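Local coordinates for sulfur oxidation protein SOXB (Thermus thermophilus, PDB 2WDD) that hydrolyses a sulfur-sulfur bond, probably releasing sulfate from a cysteine S-thiosulfonate in the Sox sulfur oxidation pathway, with two manganese ions at its metal centre, at residues W134-L142 with D419-F427; H38-M47 with R405-Q414. All blocks are in the same frame, centred on the assembly; numbering follows the deposited sequence. Where two conformers were deposited one is given.

Both contacts join the N-terminal metal-binding part of SoxB to its C-terminal region. The segments alternate along the sequence: 38-47, 134-142, 405-414, 419-427. The first two follow strands 29-34 and 124-129, parallel neighbours in one mixed sheet, whereas the last two belong to the C-terminal 5'-nucleotidase region. Each contact therefore ties a segment at or next to the metal site to C-terminal elements, and their centres lie about 11 Å apart. They also touch each other, through a hydrogen bond between Asn-136 and His-38, and Tyr-424 OH lies 2.8 Å from Thr-408 O, a probable hydrogen bond. Together they place C-terminal residues beside the manganese centre.

Interaction 1. Residues W134-L142 with D419-F427; sequences WTNSGLSLL and DHLYAYTGF. With TBU (tertiary-butyl alcohol), chain D.
Asn-136 and Gly-426 make the direct polar link here, where a loop close to the metal site, leading into helix 138-143, meets the inverse gamma turn centred on that glycine. Asn-136 ND2 donates to Gly-426 O over 3.1 Å, approaching from above the carbonyl plane with an N-H...O angle of 152°. The same oxygen receives a CA-H...O contact from Asn-136 CA at 3.5 Å and a proton from a water held by Asn-136 N, so one buried carbonyl is gripped from several directions. Asn-136 OD1 takes bonds from Thr-135 OG1, above its carbonyl plane, and from His-38 ND1; with the ND2 bond these hold the amide's orientation.

Water carries most of the remaining polar traffic. One molecule joins the carbonyls of Asn-136 and Ala-423, donating to both; another accepts from Gly-138 N and donates to Asp-419 O. A further water lies between Leu-139 N (2.8 Å) and Asp-419 OD1 (2.7 Å), bringing an acidic group to the N-terminal turn of helix 138-143, where its charge probably suits the helix dipole. Ser-137 caps that turn, its OG accepting from Ser-140 N and also bonded to Gly-39 O.

Apolar contact centres on Tyr-422. With CG anti to its carbonyl carbon (chi1 -73°), Leu-141 sends CD1 obliquely against Tyr-422 CD1 at 3.4 Å and also reaches Gly-426 CA, while Gly-138 CA lies 3.6 Å from Tyr-422 CD2. Beyond them lies a tertiary-butyl alcohol, with C2 3.4 Å from Leu-141 O; Tyr-422 OH is bonded to His-359.

Helix segments 138-142 and 419-425 cross at 82°, their axes 9.3 Å apart. Helix 343-353 packs against Leu-139 and Leu-142, helix 357-361 touches Asp-419 and Tyr-422, and Tyr-527 of helix 526-537 meets the Tyr-422 ring edge-to-face.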
# COMPACT_ATOMS: atom_id res chain seq x y z
N TRP A 134 -6.83 3.25 8.20
CA TRP A 134 -7.06 2.96 9.61
C TRP A 134 -6.22 1.92 10.30
O TRP A 134 -6.25 1.82 11.53
CB TRP A 134 -8.52 2.55 9.82
CG TRP A 134 -9.55 3.59 9.47
CD1 TRP A 134 -9.34 4.92 9.20
CD2 TRP A 134 -10.96 3.40 9.47
NE1 TRP A 134 -10.54 5.56 8.99
CE2 TRP A 134 -11.56 4.64 9.15
CE3 TRP A 134 -11.78 2.28 9.64
CZ2 TRP A 134 -12.93 4.79 8.99
CZ3 TRP A 134 -13.15 2.43 9.51
CH2 TRP A 134 -13.72 3.68 9.19
N THR A 135 -5.56 1.09 9.50
CA THR A 135 -4.89 -0.09 10.01
C THR A 135 -3.38 -0.11 9.85
O THR A 135 -2.79 0.75 9.19
CB THR A 135 -5.49 -1.33 9.31
OG1 THR A 135 -5.43 -1.14 7.88
CG2 THR A 135 -6.96 -1.50 9.70
N ASN A 136 -2.78 -1.15 10.44
CA ASN A 136 -1.37 -1.47 10.24
C ASN A 136 -0.32 -0.54 10.84
O ASN A 136 0.67 -0.20 10.20
CB ASN A 136 -1.09 -1.74 8.77
CG ASN A 136 -2.20 -2.54 8.12
OD1 ASN A 136 -2.86 -2.07 7.19
ND2 ASN A 136 -2.45 -3.74 8.64
N SER A 137 -0.51 -0.17 12.10
CA SER A 137 0.46 0.67 12.79
C SER A 137 0.26 0.49 14.27
O SER A 137 -0.74 -0.07 14.70
CB SER A 137 0.26 2.14 12.42
OG SER A 137 -0.90 2.67 13.06
N GLY A 138 1.22 0.95 15.06
CA GLY A 138 1.11 0.86 16.51
C GLY A 138 -0.12 1.62 16.99
O GLY A 138 -0.94 1.08 17.74
N LEU A 139 -0.24 2.87 16.56
CA LEU A 139 -1.37 3.70 16.97
C LEU A 139 -2.69 3.01 16.65
O LEU A 139 -3.63 3.02 17.46
CB LEU A 139 -1.34 5.04 16.24
CG LEU A 139 -2.51 6.00 16.51
CD1 LEU A 139 -2.41 6.59 17.92
CD2 LEU A 139 -2.52 7.11 15.46
N SER A 140 -2.77 2.40 15.47
CA SER A 140 -3.99 1.72 15.07
C SER A 140 -4.29 0.51 15.95
O SER A 140 -5.42 0.33 16.39
CB SER A 140 -3.89 1.27 13.61
OG SER A 140 -5.03 0.51 13.26
N LEU A 141 -3.30 -0.36 16.13
CA LEU A 141 -3.54 -1.58 16.90
C LEU A 141 -3.92 -1.25 18.33
O LEU A 141 -4.78 -1.92 18.92
CB LEU A 141 -2.31 -2.49 16.88
CG LEU A 141 -2.04 -3.21 15.57
CD1 LEU A 141 -0.68 -3.89 15.64
CD2 LEU A 141 -3.14 -4.22 15.23
N LEU A 142 -3.29 -0.23 18.89
CA LEU A 142 -3.55 0.16 20.28
C LEU A 142 -4.93 0.76 20.51
O LEU A 142 -5.37 0.88 21.66
CB LEU A 142 -2.48 1.12 20.78
CG LEU A 142 -1.12 0.48 21.08
CD1 LEU A 142 -0.00 1.53 21.18
CD2 LEU A 142 -1.20 -0.36 22.35
N ASP A 419 7.14 0.01 17.31
CA ASP A 419 6.34 0.75 16.33
C ASP A 419 6.68 0.27 14.92
O ASP A 419 5.78 0.11 14.09
CB ASP A 419 6.49 2.26 16.48
CG ASP A 419 5.29 3.02 15.91
OD1 ASP A 419 4.14 2.64 16.20
OD2 ASP A 419 5.50 3.95 15.10
N HIS A 420 7.95 -0.03 14.66
CA HIS A 420 8.34 -0.56 13.36
C HIS A 420 7.77 -1.96 13.18
O HIS A 420 7.29 -2.31 12.10
CB HIS A 420 9.87 -0.64 13.21
CG HIS A 420 10.56 0.68 13.22
ND1 HIS A 420 11.66 0.93 14.01
CD2 HIS A 420 10.36 1.81 12.49
CE1 HIS A 420 12.11 2.15 13.78
NE2 HIS A 420 11.33 2.71 12.87
N LEU A 421 7.85 -2.80 14.21
CA LEU A 421 7.33 -4.15 14.08
C LEU A 421 5.85 -4.10 13.70
O LEU A 421 5.38 -4.89 12.88
CB LEU A 421 7.50 -4.95 15.37
CG LEU A 421 8.93 -5.24 15.83
CD1 LEU A 421 8.90 -6.24 17.00
CD2 LEU A 421 9.77 -5.76 14.67
N TYR A 422 5.09 -3.18 14.30
CA TYR A 422 3.67 -3.04 13.97
C TYR A 422 3.49 -2.47 12.56
O TYR A 422 2.57 -2.87 11.85
CB TYR A 422 2.95 -2.17 14.99
CG TYR A 422 2.89 -2.73 16.40
CD1 TYR A 422 2.57 -4.06 16.63
CD2 TYR A 422 3.15 -1.91 17.49
CE1 TYR A 422 2.53 -4.57 17.93
CE2 TYR A 422 3.10 -2.41 18.79
CZ TYR A 422 2.79 -3.74 19.00
OH TYR A 422 2.75 -4.23 20.28
N ALA A 423 4.39 -1.59 12.13
CA ALA A 423 4.33 -1.07 10.76
C ALA A 423 4.55 -2.18 9.73
O ALA A 423 4.01 -2.13 8.62
CB ALA A 423 5.35 0.03 10.56
N TYR A 424 5.38 -3.16 10.08
CA TYR A 424 5.69 -4.26 9.18
C TYR A 424 4.75 -5.45 9.30
O TYR A 424 4.57 -6.20 8.34
CB TYR A 424 7.08 -4.79 9.50
CG TYR A 424 8.25 -3.99 8.97
CD1 TYR A 424 8.43 -3.80 7.60
CD2 TYR A 424 9.27 -3.59 9.83
CE1 TYR A 424 9.58 -3.16 7.11
CE2 TYR A 424 10.42 -2.95 9.36
CZ TYR A 424 10.56 -2.73 8.00
OH TYR A 424 11.71 -2.11 7.53
N THR A 425 4.27 -5.71 10.52
CA THR A 425 3.52 -6.94 10.77
C THR A 425 2.22 -6.75 11.54
O THR A 425 1.68 -7.72 12.11
CB THR A 425 4.40 -7.99 11.50
OG1 THR A 425 4.72 -7.52 12.82
CG2 THR A 425 5.69 -8.29 10.74
N GLY A 426 1.74 -5.51 11.58
CA GLY A 426 0.53 -5.16 12.30
C GLY A 426 -0.77 -5.60 11.66
O GLY A 426 -1.66 -4.78 11.42
N PHE A 427 -0.87 -6.89 11.36
CA PHE A 427 -2.13 -7.48 10.88
C PHE A 427 -3.01 -7.65 12.11
O PHE A 427 -2.51 -7.96 13.19
CB PHE A 427 -1.89 -8.92 10.38
CG PHE A 427 -1.02 -9.01 9.16
CD1 PHE A 427 -1.59 -9.19 7.90
CD2 PHE A 427 0.36 -9.00 9.27
CE1 PHE A 427 -0.79 -9.31 6.75
CE2 PHE A 427 1.17 -9.10 8.13
CZ PHE A 427 0.59 -9.22 6.88
O TBU D . -0.82 -5.11 19.80
C TBU D . -1.83 -5.21 20.81
C1 TBU D . -1.20 -5.29 22.18
C2 TBU D . -2.72 -3.97 20.73
C3 TBU D . -2.65 -6.48 20.58
O HOH W 1 2.17 -0.20 7.80
O HOH W 2 -4.04 -3.45 11.66
O HOH W 3 3.50 1.59 13.12
O HOH W 4 2.05 4.13 15.47

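Interaction 2. Residues H38-M47 with R405-Q414; sequences HGQAFPHYFM and RWGTTILPGQ. With MN (manganese (II) ion), chain G.
Trp-406 turns CG between its own backbone N and carbonyl carbon (chi1 44°), while His-38 holds CG anti to its carbonyl carbon; the two torsions lay the indole against the imidazole in an offset stack, the planes 27° apart. The stack borders the dimanganese centre of a 5'-nucleotidase-family enzyme, whose N-terminal part has the metallophosphoesterase fold. The His-38 ring and the five-membered ring of Trp-406 have centroids 4.3 Å apart, and Trp-406 CB stands almost directly over the imidazole, 3.5 Å from its centroid. His-38 NE2 binds manganese at 2.2 Å, beside a water and together with Asp-36, Asp-132 and His-288. With NE2 on the metal and ND1 on the Asn-136 amide, both nitrogens are pinned, which together with the stack holds the ring's rotation. Trp-406 also borders the bound sulfate, so a residue of the C-terminal region lines the metal pocket.

Further along, the segments are joined by polar bonds. His-44 ND1 and Thr-408 OG1 meet at 2.7 Å at the edge of the imidazole, in its plane, while Gln-40 OE1 lies over one face of that ring. Thr-409 N donates to Tyr-45 O (2.8 Å). Met-47 N returns a straighter bond to Thr-409 OG1, 2.9 Å long with an N-H...O angle of 168°, so Thr-409 is tied by both its backbone and its hydroxyl. A water adds a three-way bridge among Tyr-45 N, Thr-408 OG1 and Thr-409 O.

At the far end Leu-411 CD1 sits over one face of the Tyr-45 ring, a CH-pi contact 3.7 Å from the centroid. Leu-411 begins a type II turn, which Gln-414 closes with its side chain too: OE1 accepts from Leu-411 N in the carbonyl plane, at 2.9 Å.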
# COMPACT_ATOMS: atom_id res chain seq x y z
N HIS A 38 -1.83 3.61 5.91
CA HIS A 38 -1.59 2.44 6.74
C HIS A 38 -1.19 2.83 8.16
O HIS A 38 -0.21 2.34 8.73
CB HIS A 38 -0.58 1.51 6.08
CG HIS A 38 -1.16 0.71 4.95
ND1 HIS A 38 -1.94 -0.41 5.14
CD2 HIS A 38 -1.08 0.88 3.60
CE1 HIS A 38 -2.27 -0.92 3.97
NE2 HIS A 38 -1.78 -0.14 3.02
N GLY A 39 -1.99 3.74 8.71
CA GLY A 39 -1.88 4.22 10.08
C GLY A 39 -0.55 4.79 10.54
O GLY A 39 -0.30 4.91 11.74
N GLN A 40 0.31 5.16 9.59
CA GLN A 40 1.64 5.66 9.92
C GLN A 40 1.60 7.03 10.55
O GLN A 40 1.53 8.05 9.87
CB GLN A 40 2.56 5.57 8.71
CG GLN A 40 2.79 4.11 8.28
CD GLN A 40 3.44 3.31 9.39
OE1 GLN A 40 4.55 3.62 9.82
NE2 GLN A 40 2.71 2.32 9.92
N ALA A 41 1.63 7.04 11.88
CA ALA A 41 1.46 8.27 12.63
C ALA A 41 2.67 9.18 12.72
O ALA A 41 2.53 10.39 12.93
CB ALA A 41 0.96 7.93 14.03
N PHE A 42 3.85 8.61 12.55
CA PHE A 42 5.07 9.36 12.72
C PHE A 42 5.95 9.41 11.50
O PHE A 42 5.93 8.50 10.67
CB PHE A 42 5.86 8.74 13.87
CG PHE A 42 5.08 8.69 15.16
CD1 PHE A 42 4.49 7.51 15.59
CD2 PHE A 42 4.82 9.86 15.85
CE1 PHE A 42 3.73 7.49 16.74
CE2 PHE A 42 4.06 9.84 17.01
CZ PHE A 42 3.52 8.66 17.45
N PRO A 43 6.80 10.44 11.42
CA PRO A 43 7.75 10.53 10.31
C PRO A 43 8.57 9.24 10.31
O PRO A 43 8.93 8.71 11.37
CB PRO A 43 8.65 11.69 10.72
CG PRO A 43 7.77 12.57 11.55
CD PRO A 43 6.88 11.62 12.32
N HIS A 44 8.80 8.69 9.12
CA HIS A 44 9.56 7.45 9.00
C HIS A 44 10.18 7.41 7.61
O HIS A 44 10.12 8.40 6.88
CB HIS A 44 8.65 6.23 9.27
CG HIS A 44 7.57 6.03 8.25
ND1 HIS A 44 7.45 4.86 7.52
CD2 HIS A 44 6.55 6.83 7.85
CE1 HIS A 44 6.42 4.96 6.70
NE2 HIS A 44 5.87 6.16 6.86
N TYR A 45 10.75 6.28 7.23
CA TYR A 45 11.35 6.19 5.90
C TYR A 45 10.60 5.14 5.12
O TYR A 45 10.14 4.16 5.69
CB TYR A 45 12.83 5.85 6.00
CG TYR A 45 13.58 6.87 6.81
CD1 TYR A 45 14.07 8.04 6.23
CD2 TYR A 45 13.74 6.71 8.19
CE1 TYR A 45 14.74 9.00 6.99
CE2 TYR A 45 14.41 7.66 8.95
CZ TYR A 45 14.93 8.78 8.34
OH TYR A 45 15.59 9.73 9.10
N PHE A 46 10.45 5.36 3.81
CA PHE A 46 9.72 4.42 2.97
C PHE A 46 10.30 4.43 1.56
O PHE A 46 10.01 5.33 0.76
CB PHE A 46 8.23 4.79 2.93
CG PHE A 46 7.35 3.74 2.31
CD1 PHE A 46 6.72 2.77 3.09
CD2 PHE A 46 7.12 3.73 0.94
CE1 PHE A 46 5.90 1.82 2.52
CE2 PHE A 46 6.31 2.76 0.36
CZ PHE A 46 5.70 1.80 1.15
N MET A 47 11.13 3.43 1.27
CA MET A 47 11.77 3.32 -0.03
C MET A 47 10.88 2.60 -1.03
O MET A 47 10.25 1.59 -0.71
CB MET A 47 13.08 2.53 0.11
CG MET A 47 13.91 2.50 -1.16
SD MET A 47 15.39 1.48 -0.96
CE MET A 47 14.68 -0.10 -1.39
N ARG A 405 2.29 -4.53 0.45
CA ARG A 405 3.00 -3.33 0.03
C ARG A 405 3.12 -2.27 1.11
O ARG A 405 3.76 -1.24 0.91
CB ARG A 405 2.46 -2.75 -1.29
CG ARG A 405 2.92 -3.57 -2.50
CD ARG A 405 2.45 -3.01 -3.84
NE ARG A 405 2.90 -3.89 -4.92
CZ ARG A 405 2.83 -3.59 -6.21
NH1 ARG A 405 3.27 -4.45 -7.11
NH2 ARG A 405 2.29 -2.44 -6.59
N TRP A 406 2.55 -2.54 2.29
CA TRP A 406 2.71 -1.63 3.42
C TRP A 406 3.93 -2.03 4.27
O TRP A 406 4.42 -3.16 4.20
CB TRP A 406 1.46 -1.56 4.29
CG TRP A 406 0.79 -2.87 4.61
CD1 TRP A 406 -0.23 -3.46 3.91
CD2 TRP A 406 0.92 -3.63 5.83
NE1 TRP A 406 -0.70 -4.56 4.58
CE2 TRP A 406 -0.02 -4.69 5.77
CE3 TRP A 406 1.75 -3.53 6.95
CZ2 TRP A 406 -0.13 -5.64 6.78
CZ3 TRP A 406 1.64 -4.47 7.95
CH2 TRP A 406 0.70 -5.52 7.86
N GLY A 407 4.44 -1.08 5.05
CA GLY A 407 5.64 -1.33 5.83
C GLY A 407 6.40 -0.03 6.05
O GLY A 407 5.83 1.06 6.03
N THR A 408 7.70 -0.16 6.28
CA THR A 408 8.54 1.00 6.57
C THR A 408 9.95 0.61 6.17
O THR A 408 10.19 -0.53 5.75
CB THR A 408 8.38 1.40 8.05
OG1 THR A 408 8.95 2.69 8.29
CG2 THR A 408 9.04 0.38 8.95
N THR A 409 10.89 1.54 6.28
CA THR A 409 12.26 1.27 5.90
C THR A 409 13.19 1.67 7.04
O THR A 409 13.11 2.79 7.53
CB THR A 409 12.62 2.05 4.60
OG1 THR A 409 11.69 1.73 3.56
CG2 THR A 409 14.03 1.71 4.15
N ILE A 410 14.08 0.76 7.45
CA ILE A 410 15.03 1.04 8.54
C ILE A 410 16.39 1.38 7.94
O ILE A 410 16.93 0.62 7.14
CB ILE A 410 15.16 -0.18 9.47
CG1 ILE A 410 13.78 -0.68 9.89
CG2 ILE A 410 16.01 0.17 10.70
CD1 ILE A 410 12.99 0.36 10.60
N LEU A 411 16.95 2.51 8.33
CA LEU A 411 18.23 2.94 7.78
C LEU A 411 19.39 2.26 8.49
O LEU A 411 19.25 1.81 9.63
CB LEU A 411 18.39 4.45 7.93
CG LEU A 411 17.36 5.35 7.24
CD1 LEU A 411 17.77 6.83 7.45
CD2 LEU A 411 17.31 5.00 5.76
N PRO A 412 20.56 2.24 7.86
CA PRO A 412 21.72 1.66 8.54
C PRO A 412 21.98 2.41 9.84
O PRO A 412 21.94 3.65 9.87
CB PRO A 412 22.87 1.92 7.55
CG PRO A 412 22.20 2.01 6.21
CD PRO A 412 20.88 2.67 6.48
N GLY A 413 22.23 1.67 10.91
CA GLY A 413 22.50 2.25 12.21
C GLY A 413 21.26 2.63 13.00
O GLY A 413 21.36 3.06 14.15
N GLN A 414 20.08 2.46 12.40
CA GLN A 414 18.83 2.82 13.05
C GLN A 414 18.30 1.70 13.94
O GLN A 414 18.42 0.52 13.62
CB GLN A 414 17.77 3.24 12.01
CG GLN A 414 16.45 3.67 12.63
CD GLN A 414 15.42 4.15 11.61
OE1 GLN A 414 15.57 3.97 10.40
NE2 GLN A 414 14.35 4.76 12.12
MN MN G . -2.37 -0.30 0.86
O HOH W 5 7.21 2.98 10.79
O HOH W 6 11.25 4.01 9.03
O HOH W 7 -3.00 -1.63 -0.61